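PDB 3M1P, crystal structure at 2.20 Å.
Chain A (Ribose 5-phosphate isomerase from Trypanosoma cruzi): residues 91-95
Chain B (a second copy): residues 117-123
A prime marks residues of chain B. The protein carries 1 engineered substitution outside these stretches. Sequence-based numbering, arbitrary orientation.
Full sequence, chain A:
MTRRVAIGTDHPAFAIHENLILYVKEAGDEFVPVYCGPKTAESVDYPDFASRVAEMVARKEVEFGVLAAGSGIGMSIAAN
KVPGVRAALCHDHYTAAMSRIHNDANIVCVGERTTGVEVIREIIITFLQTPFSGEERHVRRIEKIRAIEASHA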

# COMPACT_ATOMS: atom_id res chain seq x y z
N HIS A 91 5.96 4.29 1.01
CA HIS A 91 5.37 2.98 1.28
C HIS A 91 5.48 2.02 0.09
O HIS A 91 4.96 0.90 0.14
CB HIS A 91 3.90 3.14 1.65
CG HIS A 91 3.08 3.72 0.55
ND1 HIS A 91 3.00 5.07 0.32
CD2 HIS A 91 2.32 3.13 -0.40
CE1 HIS A 91 2.21 5.29 -0.72
NE2 HIS A 91 1.79 4.13 -1.18
N ASP A 92 6.11 2.46 -0.98
CA ASP A 92 6.29 1.59 -2.14
C ASP A 92 7.34 2.17 -3.08
O ASP A 92 7.93 3.20 -2.79
CB ASP A 92 4.95 1.36 -2.87
CG ASP A 92 4.48 2.58 -3.67
OD1 ASP A 92 4.88 3.72 -3.33
OD2 ASP A 92 3.70 2.40 -4.64
N HIS A 93 7.53 1.50 -4.20
CA HIS A 93 8.49 1.87 -5.20
C HIS A 93 8.17 3.22 -5.84
O HIS A 93 9.06 4.05 -6.03
CB HIS A 93 8.51 0.76 -6.25
CG HIS A 93 9.40 1.06 -7.42
ND1 HIS A 93 8.97 1.78 -8.51
CD2 HIS A 93 10.71 0.79 -7.64
CE1 HIS A 93 9.96 1.92 -9.36
NE2 HIS A 93 11.03 1.33 -8.86
N TYR A 94 6.90 3.44 -6.16
CA TYR A 94 6.45 4.67 -6.81
C TYR A 94 6.71 5.96 -5.99
O TYR A 94 7.32 6.90 -6.48
CB TYR A 94 4.97 4.56 -7.21
CG TYR A 94 4.47 5.78 -7.94
CD1 TYR A 94 4.62 5.90 -9.33
CD2 TYR A 94 3.87 6.82 -7.25
CE1 TYR A 94 4.17 7.04 -10.00
CE2 TYR A 94 3.42 7.95 -7.91
CZ TYR A 94 3.57 8.06 -9.28
OH TYR A 94 3.11 9.20 -9.88
N THR A 95 6.22 6.00 -4.75
CA THR A 95 6.51 7.15 -3.87
C THR A 95 8.01 7.34 -3.64
O THR A 95 8.48 8.47 -3.58
CB THR A 95 5.84 6.98 -2.51
OG1 THR A 95 6.13 5.67 -2.01
CG2 THR A 95 4.32 7.18 -2.63
N VAL B 117 -3.87 5.66 -10.60
CA VAL B 117 -3.57 5.20 -11.97
C VAL B 117 -2.09 5.13 -12.29
O VAL B 117 -1.67 4.29 -13.09
CB VAL B 117 -4.31 5.99 -13.10
CG1 VAL B 117 -5.81 5.78 -13.03
CG2 VAL B 117 -3.95 7.47 -13.10
N GLU B 118 -1.29 6.00 -11.68
CA GLU B 118 0.14 5.99 -11.92
C GLU B 118 0.80 4.71 -11.35
O GLU B 118 1.79 4.21 -11.89
CB GLU B 118 0.80 7.27 -11.38
CG GLU B 118 0.46 8.55 -12.19
CD GLU B 118 0.47 8.36 -13.71
OE1 GLU B 118 1.45 7.82 -14.25
OE2 GLU B 118 -0.50 8.77 -14.39
N VAL B 119 0.21 4.19 -10.27
CA VAL B 119 0.69 2.93 -9.67
C VAL B 119 0.12 1.76 -10.45
O VAL B 119 0.80 0.76 -10.64
CB VAL B 119 0.38 2.84 -8.13
CG1 VAL B 119 0.82 1.48 -7.57
CG2 VAL B 119 1.10 3.96 -7.38
N ILE B 120 -1.10 1.88 -10.94
CA ILE B 120 -1.64 0.88 -11.90
C ILE B 120 -0.73 0.83 -13.15
O ILE B 120 -0.34 -0.26 -13.61
CB ILE B 120 -3.12 1.16 -12.28
CG1 ILE B 120 -4.05 0.89 -11.09
CG2 ILE B 120 -3.54 0.33 -13.50
CD1 ILE B 120 -5.50 1.28 -11.30
N ARG B 121 -0.37 1.99 -13.68
CA ARG B 121 0.58 2.05 -14.80
C ARG B 121 1.86 1.29 -14.47
O ARG B 121 2.30 0.45 -15.25
CB ARG B 121 0.88 3.51 -15.18
CG ARG B 121 1.82 3.65 -16.36
CD ARG B 121 2.20 5.12 -16.60
NE ARG B 121 3.27 5.18 -17.59
CZ ARG B 121 4.57 5.12 -17.32
NH1 ARG B 121 5.00 5.05 -16.06
NH2 ARG B 121 5.46 5.15 -18.31
N GLU B 122 2.45 1.58 -13.31
CA GLU B 122 3.66 0.92 -12.85
C GLU B 122 3.46 -0.59 -12.70
O GLU B 122 4.32 -1.36 -13.11
CB GLU B 122 4.13 1.52 -11.52
CG GLU B 122 5.59 1.28 -11.22
CD GLU B 122 6.06 1.98 -9.94
OE1 GLU B 122 5.55 1.64 -8.86
OE2 GLU B 122 6.93 2.88 -10.03
N ILE B 123 2.34 -0.99 -12.11
CA ILE B 123 2.04 -2.41 -11.95
C ILE B 123 2.02 -3.14 -13.31
O ILE B 123 2.68 -4.15 -13.48
CB ILE B 123 0.70 -2.63 -11.19
CG1 ILE B 123 0.85 -2.26 -9.71
CG2 ILE B 123 0.21 -4.08 -11.35
CD1 ILE B 123 -0.45 -1.86 -9.02
O HOH W 1 4.82 0.84 -6.46

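Two carboxylates from different chains meet here over a single water. Water 1 donates to Asp92 OD2 at 2.6 Å and to Glu122′ OE1 at 2.6 Å, so both of its hydrogens are given to carboxylates, one from each chain. It also accepts from Tyr94 N, weakly, at 3.3 Å. That amide lies in the first turn of the chain A helix, where backbone NH groups have no carbonyl of a preceding turn to bind. One solvent molecule thus joins a helix start in one subunit to an acid on a helix of the other.

Asp92 serves both sides of this arrangement. It occupies the N-cap position, and its OD1 accepts from Thr95 N at 3.0 Å with a nearly straight angle of 165°, closing the capping bond. The same OD1 accepts from Thr95 OG1 at 2.7 Å, and Thr95 OG1 in turn accepts a weak bond from His91 N at 3.3 Å. With OD1 committed within its own chain, OD2 is left for the water and lies 4.1 Å from Val119′ CG2. Asp92 adopts the p rotamer (chi1 74°), and in it OD1 bonds within chain A while OD2 meets the water.

Glu122′ divides its carboxylate in a similar way. OE1 takes the water, and OE2 accepts from His93 ND1 at 2.8 Å. The distance is short, but the N-H...acceptor angle of 139° makes this a weak hydrogen bond; OE2 lies near the plane of the imidazole, at the ring edge, as a ring nitrogen donor requires. Reach matters on both sides. The CA-to-CB bond of Glu122′ points toward chain A, and t values at chi1 and chi2 extend the chain. His93 starts sideways, yet the end of its side chain comes nearer, with chi1 also t.

Tyr94 has the most area covered of any residue in the contact, 87 Å² of a total of 282 Å² summed over both sides. Tyr94 CA and Val119′ CA, 6.7 Å apart, are the closest CA pair across the contact. The Tyr94 side chain meets three residues of the chain B helix: Tyr94 CB is 3.4 Å from Glu122′ OE1, Tyr94 OH reaches to 3.4 Å from Glu118′ CB, and Tyr94 CG packs 3.9 Å from Val119′ CG2, the single apolar side-chain pair of the contact. Glu118′ begins toward chain A, but its end leads away, so it offers the tyrosine its aliphatic base rather than its acid.

The chain B surface follows helical spacing. Glu118′ and Glu122′ are four residues apart and linked by the backbone bond from Glu122′ N to Glu118′ O, 3.1 Å, while Val119′ contributes a methyl to the same surface. The rule to be read from this contact is economy: a capping aspartate, a water and a glutamate tie two helices together beside a modest tyrosine-valine contact.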